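Local coordinates for SidF, inhibitor of growth family, member 3 (Legionella pneumophila subsp. pneumophila, PDB 4FYE), which acts as a phosphoinositide phosphatase, probably removing the 3-phosphate from phosphatidylinositol 3,4,5-trisphosphate at a membrane, at residues Y379-Q382 with M383-F387; S435-K438 with N439-R443; L484-Q487 with I488-E492; K558-Y561 with T562-G566. The protein carries 1 engineered substitution. All blocks are in the same frame, centred on the assembly; numbering follows the deposited sequence.

Contact 1. Residues Y379-Q382 with M383-F387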
loop_
_atom_site.group_PDB
_atom_site.type_symbol
_atom_site.label_atom_id
_atom_site.label_comp_id
_atom_site.label_asym_id
_atom_site.label_seq_id
_atom_site.Cartn_x
_atom_site.Cartn_y
_atom_site.Cartn_z
ATOM N N TYR A 379 7.180 -16.290 3.088
ATOM C CA TYR A 379 8.341 -15.634 3.680
ATOM C C TYR A 379 7.981 -14.402 4.487
ATOM O O TYR A 379 8.654 -14.064 5.473
ATOM C CB TYR A 379 9.308 -15.228 2.597
ATOM C CG TYR A 379 10.027 -16.373 1.931
ATOM C CD1 TYR A 379 9.566 -17.684 2.056
ATOM C CD2 TYR A 379 11.174 -16.156 1.183
ATOM C CE1 TYR A 379 10.230 -18.749 1.472
ATOM C CE2 TYR A 379 11.789 -17.211 0.545
ATOM C CZ TYR A 379 11.310 -18.486 0.717
ATOM O OH TYR A 379 11.938 -19.508 0.165
ATOM N N VAL A 380 6.939 -13.709 4.050
ATOM C CA VAL A 380 6.637 -12.423 4.630
ATOM C C VAL A 380 5.905 -12.738 5.908
ATOM O O VAL A 380 6.262 -12.226 6.986
ATOM C CB VAL A 380 5.821 -11.529 3.656
ATOM C CG1 VAL A 380 5.144 -10.403 4.408
ATOM C CG2 VAL A 380 6.683 -10.974 2.521
ATOM N N ARG A 381 4.933 -13.641 5.820
ATOM C CA ARG A 381 4.205 -14.078 7.011
ATOM C C ARG A 381 5.132 -14.653 8.115
ATOM O O ARG A 381 4.933 -14.408 9.284
ATOM C CB ARG A 381 3.051 -15.003 6.598
ATOM C CG ARG A 381 2.890 -16.276 7.386
ATOM C CD ARG A 381 2.123 -16.064 8.660
ATOM N NE ARG A 381 2.783 -16.727 9.780
ATOM C CZ ARG A 381 3.776 -17.625 9.727
ATOM N NH1 ARG A 381 4.286 -18.044 8.577
ATOM N NH2 ARG A 381 4.267 -18.116 10.855
ATOM N N GLN A 382 6.196 -15.329 7.736
ATOM C CA GLN A 382 7.130 -15.882 8.712
ATOM C C GLN A 382 8.004 -14.782 9.361
ATOM O O GLN A 382 8.208 -14.765 10.602
ATOM C CB GLN A 382 7.955 -16.956 8.004
ATOM C CG GLN A 382 9.247 -17.384 8.661
ATOM C CD GLN A 382 9.877 -18.611 8.003
ATOM O OE1 GLN A 382 10.521 -19.419 8.695
ATOM N NE2 GLN A 382 9.674 -18.780 6.676
ATOM N N MET A 383 8.498 -13.851 8.539
ATOM C CA MET A 383 9.313 -12.744 9.062
ATOM C C MET A 383 8.481 -11.725 9.919
ATOM O O MET A 383 8.930 -11.264 10.959
ATOM C CB MET A 383 10.166 -12.090 7.953
ATOM C CG MET A 383 10.928 -13.061 7.051
ATOM S SD MET A 383 12.104 -14.245 7.814
ATOM C CE MET A 383 11.066 -15.234 8.840
ATOM N N MET A 384 7.262 -11.414 9.497
ATOM C CA MET A 384 6.361 -10.646 10.343
ATOM C C MET A 384 6.190 -11.301 11.701
ATOM O O MET A 384 6.261 -10.613 12.739
ATOM C CB MET A 384 4.976 -10.402 9.672
ATOM C CG MET A 384 4.993 -9.405 8.506
ATOM S SD MET A 384 3.331 -9.173 7.816
ATOM C CE MET A 384 2.625 -8.521 9.308
ATOM N N ASP A 385 5.952 -12.614 11.716
ATOM C CA ASP A 385 5.770 -13.340 13.002
ATOM C C ASP A 385 7.088 -13.515 13.772
ATOM O O ASP A 385 7.070 -13.683 14.998
ATOM C CB ASP A 385 5.089 -14.710 12.813
ATOM C CG ASP A 385 3.553 -14.665 12.975
ATOM O OD1 ASP A 385 2.998 -13.770 13.679
ATOM O OD2 ASP A 385 2.892 -15.561 12.370
ATOM N N ALA A 386 8.212 -13.497 13.051
ATOM C CA ALA A 386 9.560 -13.544 13.652
ATOM C C ALA A 386 9.749 -12.370 14.571
ATOM O O ALA A 386 10.255 -12.534 15.711
ATOM C CB ALA A 386 10.625 -13.493 12.565
ATOM N N PHE A 387 9.336 -11.186 14.095
ATOM C CA PHE A 387 9.450 -9.978 14.923
ATOM C C PHE A 387 8.307 -9.816 15.901
ATOM O O PHE A 387 8.471 -9.107 16.907
ATOM C CB PHE A 387 9.572 -8.705 14.068
ATOM C CG PHE A 387 10.994 -8.378 13.626
ATOM C CD1 PHE A 387 11.932 -7.823 14.537
ATOM C CD2 PHE A 387 11.395 -8.575 12.302
ATOM C CE1 PHE A 387 13.225 -7.458 14.121
ATOM C CE2 PHE A 387 12.704 -8.216 11.893
ATOM C CZ PHE A 387 13.609 -7.638 12.803
#
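Two bends in the chain of Arg381, one at chi2 (83°) and a second at chi3, fold its guanidinium forward along the helix axis to Asp385, one turn further on, although its CB sets off away from that residue. Arg381 NE lies 2.8 Å from Asp385 OD2 and forms the main bond of the salt bridge; Arg381 NH2 reaches the same oxygen only weakly, at 3.3 Å. With the guanidinium and carboxylate planes 68° apart, the two groups cannot form the coplanar, two-oxygen bidentate pairing: OD2 takes both N-H groups, NE meeting it on the anti side and tilted out of the carboxylate plane. Arg443 adds a further salt bridge to Asp385 OD2, and Glu543 is the strongest polar partner of Arg381, so the pair is one link in a larger buried charge network. The helix that carries it, 373-387, packs on strands 353-360 and 402-416 of a mixed sheet and also meets helices 284-311 and 482-514. On its sheet-facing side Val380 CG1, anti to the backbone N, comes within 4.1 Å of Met384 SD; the Met384 side chain also touches Tyr358 and Tyr410. Regular alpha-helical bonds join the two halves. Met384 N donates to Val380 O at 2.8 Å and nearly straight (175°), and Asp385 N to Arg381 O at 3.2 Å, so the residues of the salt bridge are also tied through their backbones.

Contact 2. Residues S435-K438 with N439-R443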
loop_
_atom_site.group_PDB
_atom_site.type_symbol
_atom_site.label_atom_id
_atom_site.label_comp_id
_atom_site.label_asym_id
_atom_site.label_seq_id
_atom_site.Cartn_x
_atom_site.Cartn_y
_atom_site.Cartn_z
ATOM N N SER A 435 -5.971 -24.037 -0.043
ATOM C CA SER A 435 -5.721 -24.328 1.359
ATOM C C SER A 435 -4.425 -23.778 1.990
ATOM O O SER A 435 -4.284 -23.830 3.221
ATOM C CB SER A 435 -5.734 -25.839 1.598
ATOM O OG SER A 435 -4.473 -26.373 1.240
ATOM N N VAL A 436 -3.497 -23.307 1.164
ATOM C CA VAL A 436 -2.251 -22.724 1.627
ATOM C C VAL A 436 -2.414 -21.642 2.732
ATOM O O VAL A 436 -1.583 -21.555 3.602
ATOM C CB VAL A 436 -1.485 -22.056 0.458
ATOM C CG1 VAL A 436 -0.237 -21.335 1.000
ATOM C CG2 VAL A 436 -1.086 -23.092 -0.570
ATOM N N THR A 437 -3.459 -20.812 2.665
ATOM C CA THR A 437 -3.621 -19.615 3.488
ATOM C C THR A 437 -4.732 -19.860 4.512
ATOM O O THR A 437 -5.011 -18.964 5.345
ATOM C CB THR A 437 -4.093 -18.390 2.632
ATOM O OG1 THR A 437 -5.321 -18.762 1.960
ATOM C CG2 THR A 437 -3.036 -17.941 1.629
ATOM N N LYS A 438 -5.400 -21.017 4.415
ATOM C CA LYS A 438 -6.518 -21.378 5.323
ATOM C C LYS A 438 -6.173 -21.072 6.787
ATOM O O LYS A 438 -6.902 -20.321 7.444
ATOM C CB LYS A 438 -6.926 -22.858 5.162
ATOM C CG LYS A 438 -8.346 -23.201 5.640
ATOM C CD LYS A 438 -8.533 -24.677 6.076
ATOM C CE LYS A 438 -8.648 -24.942 7.608
ATOM N NZ LYS A 438 -8.300 -23.810 8.547
ATOM N N ASN A 439 -5.073 -21.657 7.289
ATOM C CA ASN A 439 -4.652 -21.461 8.689
ATOM C C ASN A 439 -4.423 -19.978 9.101
ATOM O O ASN A 439 -4.921 -19.518 10.174
ATOM C CB ASN A 439 -3.393 -22.298 9.003
ATOM C CG ASN A 439 -3.717 -23.797 9.239
ATOM O OD1 ASN A 439 -4.883 -24.196 9.402
ATOM N ND2 ASN A 439 -2.678 -24.629 9.255
ATOM N N GLN A 440 -3.676 -19.235 8.267
ATOM C CA GLN A 440 -3.215 -17.907 8.673
ATOM C C GLN A 440 -4.407 -16.993 8.671
ATOM O O GLN A 440 -4.531 -16.124 9.521
ATOM C CB GLN A 440 -2.100 -17.418 7.768
ATOM C CG GLN A 440 -1.572 -16.007 8.056
ATOM C CD GLN A 440 -1.348 -15.706 9.532
ATOM O OE1 GLN A 440 -0.956 -16.572 10.338
ATOM N NE2 GLN A 440 -1.638 -14.488 9.897
ATOM N N ASN A 441 -5.354 -17.276 7.792
ATOM C CA ASN A 441 -6.510 -16.410 7.638
ATOM C C ASN A 441 -7.503 -16.559 8.790
ATOM O O ASN A 441 -7.974 -15.546 9.381
ATOM C CB ASN A 441 -7.149 -16.608 6.253
ATOM C CG ASN A 441 -6.361 -15.910 5.149
ATOM O OD1 ASN A 441 -5.556 -15.015 5.413
ATOM N ND2 ASN A 441 -6.581 -16.328 3.903
ATOM N N ALA A 442 -7.755 -17.800 9.171
ATOM C CA ALA A 442 -8.446 -18.051 10.445
ATOM C C ALA A 442 -7.704 -17.495 11.732
ATOM O O ALA A 442 -8.315 -16.822 12.580
ATOM C CB ALA A 442 -8.819 -19.529 10.592
ATOM N N ARG A 443 -6.409 -17.747 11.889
ATOM C CA ARG A 443 -5.650 -17.046 12.918
ATOM C C ARG A 443 -5.931 -15.521 12.891
ATOM O O ARG A 443 -6.385 -14.936 13.906
ATOM C CB ARG A 443 -4.177 -17.305 12.681
ATOM C CG ARG A 443 -3.212 -16.598 13.643
ATOM C CD ARG A 443 -1.944 -17.435 13.742
ATOM N NE ARG A 443 -0.952 -16.793 14.569
ATOM C CZ ARG A 443 -0.050 -15.924 14.129
ATOM N NH1 ARG A 443 0.008 -15.626 12.842
ATOM N NH2 ARG A 443 0.829 -15.400 14.993
HETATM O O HOH W 1 -8.006 -18.626 1.875
#
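The contact lies where the loop after strand 402-416 passes into helix 438-458, and this turn is fastened by residues four apart. Asn441 N donates to Thr437 O at 3.0 Å, and Ala442 N to Lys438 O at 3.2 Å in an almost straight line (176°). Beside the first of these bonds the side chains of Thr437 and Asn441 come together without bonding directly: Asn441 CG lies beside its backbone N (chi1 -77°), which turns the amide back toward Thr437, but Thr437 OG1 and Asn441 ND2 are 3.4 Å apart at a poor angle. A water lies beside them, 2.7 Å from Thr437 OG1, and accepts a weak bond from Asn441 ND2, whose stronger partner is Ser416 O on the adjoining strand. Within the helix, Arg443 NH1 donates to Gln440 OE1 at 2.8 Å, on a lone pair in the amide's carbonyl plane, with OE1 itself close to the guanidinium plane. Gln440 also gives its NE2 to Met414 O and has Tyr547 OH bonded to OE1. With both ends of its amide engaged, Gln440 has a fixed rotation, and its carbonyl probably adds to the stabilisation of the buried arginine charge.

Contact 3. Residues L484-Q487 with I488-E492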
loop_
_atom_site.group_PDB
_atom_site.type_symbol
_atom_site.label_atom_id
_atom_site.label_comp_id
_atom_site.label_asym_id
_atom_site.label_seq_id
_atom_site.Cartn_x
_atom_site.Cartn_y
_atom_site.Cartn_z
ATOM N N LEU A 484 -8.988 -21.661 25.215
ATOM C CA LEU A 484 -8.037 -21.838 24.128
ATOM C C LEU A 484 -7.168 -20.602 23.893
ATOM O O LEU A 484 -6.007 -20.726 23.499
ATOM C CB LEU A 484 -8.750 -22.258 22.865
ATOM C CG LEU A 484 -9.597 -23.527 22.947
ATOM C CD1 LEU A 484 -10.888 -23.317 22.162
ATOM C CD2 LEU A 484 -8.824 -24.717 22.395
ATOM N N ASN A 485 -7.716 -19.413 24.146
ATOM C CA ASN A 485 -6.930 -18.159 24.017
ATOM C C ASN A 485 -5.736 -18.147 24.981
ATOM O O ASN A 485 -4.618 -17.781 24.592
ATOM C CB ASN A 485 -7.812 -16.906 24.186
ATOM C CG ASN A 485 -8.312 -16.355 22.854
ATOM O OD1 ASN A 485 -7.577 -16.323 21.876
ATOM N ND2 ASN A 485 -9.555 -15.901 22.820
ATOM N N GLN A 486 -5.987 -18.591 26.224
ATOM C CA GLN A 486 -4.948 -18.784 27.246
ATOM C C GLN A 486 -3.839 -19.735 26.784
ATOM O O GLN A 486 -2.641 -19.432 26.883
ATOM C CB GLN A 486 -5.583 -19.347 28.529
ATOM C CG GLN A 486 -4.770 -19.136 29.793
ATOM C CD GLN A 486 -4.669 -17.662 30.156
ATOM O OE1 GLN A 486 -5.282 -17.229 31.124
ATOM N NE2 GLN A 486 -3.915 -16.881 29.366
ATOM N N GLN A 487 -4.272 -20.882 26.270
ATOM C CA GLN A 487 -3.385 -21.903 25.737
ATOM C C GLN A 487 -2.514 -21.424 24.549
ATOM O O GLN A 487 -1.440 -21.993 24.288
ATOM C CB GLN A 487 -4.241 -23.086 25.288
ATOM C CG GLN A 487 -5.004 -23.820 26.392
ATOM C CD GLN A 487 -5.455 -25.210 25.910
ATOM O OE1 GLN A 487 -6.602 -25.617 26.142
ATOM N NE2 GLN A 487 -4.547 -25.920 25.226
ATOM N N ILE A 488 -2.997 -20.408 23.822
ATOM C CA ILE A 488 -2.282 -19.849 22.666
ATOM C C ILE A 488 -1.246 -18.819 23.109
ATOM O O ILE A 488 -0.065 -18.870 22.720
ATOM C CB ILE A 488 -3.256 -19.189 21.645
ATOM C CG1 ILE A 488 -4.075 -20.240 20.865
ATOM C CG2 ILE A 488 -2.507 -18.279 20.653
ATOM C CD1 ILE A 488 -5.102 -19.609 19.911
ATOM N N THR A 489 -1.696 -17.872 23.923
ATOM C CA THR A 489 -0.812 -16.814 24.361
ATOM C C THR A 489 0.304 -17.372 25.230
ATOM O O THR A 489 1.437 -16.897 25.144
ATOM C CB THR A 489 -1.578 -15.652 24.992
ATOM O OG1 THR A 489 -2.840 -16.142 25.444
ATOM C CG2 THR A 489 -1.825 -14.576 23.901
ATOM N N GLU A 490 0.001 -18.423 25.990
ATOM C CA GLU A 490 1.069 -19.239 26.601
ATOM C C GLU A 490 2.043 -19.802 25.540
ATOM O O GLU A 490 3.265 -19.554 25.624
ATOM C CB GLU A 490 0.533 -20.361 27.520
ATOM C CG GLU A 490 -0.080 -19.888 28.823
ATOM C CD GLU A 490 -0.827 -21.005 29.568
ATOM O OE1 GLU A 490 -1.682 -21.693 28.956
ATOM O OE2 GLU A 490 -0.556 -21.200 30.780
ATOM N N LYS A 491 1.547 -20.517 24.527
ATOM C CA LYS A 491 2.527 -21.021 23.552
ATOM C C LYS A 491 3.245 -19.980 22.708
ATOM O O LYS A 491 4.403 -20.181 22.337
ATOM C CB LYS A 491 2.038 -22.177 22.689
ATOM C CG LYS A 491 3.235 -22.980 22.180
ATOM C CD LYS A 491 2.938 -23.787 20.909
ATOM C CE LYS A 491 1.900 -24.894 21.113
ATOM N NZ LYS A 491 2.399 -26.155 21.758
ATOM N N GLU A 492 2.573 -18.878 22.404
ATOM C CA GLU A 492 3.216 -17.828 21.610
ATOM C C GLU A 492 4.335 -17.184 22.420
ATOM O O GLU A 492 5.392 -16.836 21.887
ATOM C CB GLU A 492 2.211 -16.790 21.101
ATOM C CG GLU A 492 2.741 -15.961 19.925
ATOM C CD GLU A 492 2.362 -16.479 18.526
ATOM O OE1 GLU A 492 1.156 -16.478 18.138
ATOM O OE2 GLU A 492 3.293 -16.850 17.774
#
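Thr489 turns its hydroxyl back against the preceding turn of the helix, so that OG1 lies 2.6 Å from Asn485 O. The backbone amide serves the same acceptor from a different direction: Thr489 N stands 3.0 Å from Asn485 O, almost in line with the carbonyl, whereas OG1 is tilted 32° from the carbonyl plane. A chi1 of only 23° puts the hydroxyl there, well short of a staggered position. The side chain of Gln486 passes that of Thr489 at about a right angle and touches only loosely, with Gln486 NE2 4.1 Å from Thr489 OG1. Toward Glu490 it runs at a slant, the amide and carboxylate planes 58° apart and Gln486 CG 4.1 Å from Glu490 OE1. Ile488 follows another course, its CG1 anti to the carbonyl carbon and lying 3.3 Å from Leu484 O; it is the one buried residue of this largely exposed stretch. Both segments belong to helix 482-514, predicted as part of a coiled coil, and Leu484 and Lys491 lean on helix 522-583. Besides the two donors of Thr489, Asn485 O has a weak bond from Ile488 N. Gln486 O receives Glu490 N at 3.0 Å, yet Glu490 OE1 also stands 3.2 Å from this carbonyl oxygen; as both oxygens are acceptors, that approach is probably mildly unfavourable, in contrast to the doubly donated Asn485 carbonyl.

Contact 4. Residues K558-Y561 with T562-G566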
loop_
_atom_site.group_PDB
_atom_site.type_symbol
_atom_site.label_atom_id
_atom_site.label_comp_id
_atom_site.label_asym_id
_atom_site.label_seq_id
_atom_site.Cartn_x
_atom_site.Cartn_y
_atom_site.Cartn_z
ATOM N N LYS A 558 -17.697 -19.824 14.263
ATOM C CA LYS A 558 -18.469 -20.062 13.058
ATOM C C LYS A 558 -19.896 -20.456 13.462
ATOM O O LYS A 558 -20.872 -19.816 13.071
ATOM C CB LYS A 558 -17.768 -21.143 12.224
ATOM C CG LYS A 558 -18.443 -21.565 10.919
ATOM C CD LYS A 558 -17.479 -22.461 10.138
ATOM C CE LYS A 558 -17.594 -22.350 8.623
ATOM N NZ LYS A 558 -18.687 -23.208 8.148
ATOM N N ALA A 559 -20.017 -21.482 14.284
ATOM C CA ALA A 559 -21.342 -21.903 14.731
ATOM C C ALA A 559 -22.067 -20.789 15.499
ATOM O O ALA A 559 -23.299 -20.683 15.419
ATOM C CB ALA A 559 -21.256 -23.162 15.579
ATOM N N TYR A 560 -21.312 -19.971 16.243
ATOM C CA TYR A 560 -21.925 -18.892 17.010
ATOM C C TYR A 560 -22.450 -17.824 16.070
ATOM O O TYR A 560 -23.580 -17.347 16.231
ATOM C CB TYR A 560 -20.912 -18.265 17.931
ATOM C CG TYR A 560 -21.461 -17.129 18.760
ATOM C CD1 TYR A 560 -21.575 -15.854 18.222
ATOM C CD2 TYR A 560 -21.863 -17.334 20.105
ATOM C CE1 TYR A 560 -22.071 -14.805 18.966
ATOM C CE2 TYR A 560 -22.361 -16.287 20.871
ATOM C CZ TYR A 560 -22.462 -15.017 20.300
ATOM O OH TYR A 560 -22.933 -13.932 21.027
ATOM N N TYR A 561 -21.645 -17.457 15.081
ATOM C CA TYR A 561 -22.044 -16.412 14.154
ATOM C C TYR A 561 -23.280 -16.818 13.377
ATOM O O TYR A 561 -24.181 -16.013 13.150
ATOM C CB TYR A 561 -20.920 -16.079 13.174
ATOM C CG TYR A 561 -21.380 -15.144 12.085
ATOM C CD1 TYR A 561 -21.613 -13.809 12.354
ATOM C CD2 TYR A 561 -21.615 -15.601 10.804
ATOM C CE1 TYR A 561 -22.051 -12.951 11.371
ATOM C CE2 TYR A 561 -22.056 -14.750 9.816
ATOM C CZ TYR A 561 -22.269 -13.426 10.109
ATOM O OH TYR A 561 -22.706 -12.571 9.139
ATOM N N THR A 562 -23.320 -18.074 12.969
ATOM C CA THR A 562 -24.435 -18.543 12.176
ATOM C C THR A 562 -25.716 -18.421 12.974
ATOM O O THR A 562 -26.742 -18.004 12.451
ATOM C CB THR A 562 -24.252 -20.010 11.778
ATOM O OG1 THR A 562 -22.861 -20.280 11.582
ATOM C CG2 THR A 562 -25.000 -20.297 10.505
ATOM N N GLU A 563 -25.650 -18.796 14.245
ATOM C CA GLU A 563 -26.794 -18.680 15.135
ATOM C C GLU A 563 -27.238 -17.250 15.425
ATOM O O GLU A 563 -28.426 -16.952 15.430
ATOM C CB GLU A 563 -26.495 -19.391 16.454
ATOM C CG GLU A 563 -27.104 -20.775 16.568
ATOM C CD GLU A 563 -27.900 -20.944 17.843
ATOM O OE1 GLU A 563 -28.783 -20.103 18.103
ATOM O OE2 GLU A 563 -27.639 -21.913 18.585
ATOM N N HIS A 564 -26.281 -16.369 15.676
ATOM C CA HIS A 564 -26.602 -15.047 16.175
ATOM C C HIS A 564 -26.653 -13.962 15.156
ATOM O O HIS A 564 -26.956 -12.798 15.481
ATOM C CB HIS A 564 -25.639 -14.676 17.282
ATOM C CG HIS A 564 -25.471 -15.758 18.309
ATOM N ND1 HIS A 564 -26.244 -15.840 19.402
ATOM C CD2 HIS A 564 -24.594 -16.834 18.366
ATOM C CE1 HIS A 564 -25.874 -16.906 20.130
ATOM N NE2 HIS A 564 -24.865 -17.513 19.492
ATOM N N LYS A 565 -26.410 -14.312 13.908
ATOM C CA LYS A 565 -26.162 -13.311 12.898
ATOM C C LYS A 565 -27.343 -12.375 12.755
ATOM O O LYS A 565 -27.169 -11.173 12.617
ATOM C CB LYS A 565 -25.859 -13.985 11.565
ATOM C CG LYS A 565 -26.824 -13.622 10.454
ATOM C CD LYS A 565 -27.089 -14.817 9.553
ATOM C CE LYS A 565 -28.087 -15.783 10.173
ATOM N NZ LYS A 565 -27.636 -17.197 10.059
ATOM N N GLY A 566 -28.547 -12.921 12.817
ATOM C CA GLY A 566 -29.736 -12.124 12.597
ATOM C C GLY A 566 -29.892 -11.017 13.615
ATOM O O GLY A 566 -30.290 -9.906 13.277
#
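The backbone from 558 to 566 is one unbroken run of alpha helix. Thr562 N donates to Lys558 O at 3.0 Å, and Glu563 N to Ala559 O at 3.2 Å. Thr562 adds its hydroxyl to the first of these acceptors, OG1 lying a short 2.5 Å from Lys558 O and well above the carbonyl plane, so one oxygen holds two donors from the same residue. One turn along, the rings of Tyr560 and His564 lie face to face, their centroids 3.5 Å apart and their planes 28° from parallel. Tyr560 reaches this position with CG anti to the backbone N (chi1 180°), while the histidine ring swings back over it. The histidine comes too close to Tyr560 O in the model, so the exact closeness of the two rings is doubtful. The hydroxyl end of Tyr560 is bonded to Leu475 O. Separately, Lys565 CB sits over a face of the Tyr561 ring in a CH-pi contact, 4.1 Å from the ring centroid and 18° off the normal. The lysine then curls back along its own turn, where NZ donates to Thr562 O at 2.7 Å. Tyr561 is the buried member of the group, wedged against Gln610 and Glu611 of helix 590-614. Both the ring stack and the CH-pi pair have the i to i+4 spacing that brings side chains together on one side of an alpha helix, here helix 522-583, whose earlier part is predicted to form coiled coil.

Overall arrangement
Contacts 1 and 2, with centres about 15 Å apart, are joined directly: Arg443 NH1 of contact 2 forms a salt bridge with Asp385 OD2 of contact 1 at 2.9 Å, and Gln440 OE1 packs 3.5 Å from Arg381 CD. Arg443 also extends to contact 3, where its NH2 and Glu492 OE1 form a long, weak ion pair at 3.3 Å. Charged groups thus connect the helices 373-387, 438-458 and 482-514. Contact 4 stands apart on helix 522-583, the next helix after that of contact 3; its nearest atoms are about 9 Å from contact 2, 11 Å from contact 3 and 21 Å from contact 1.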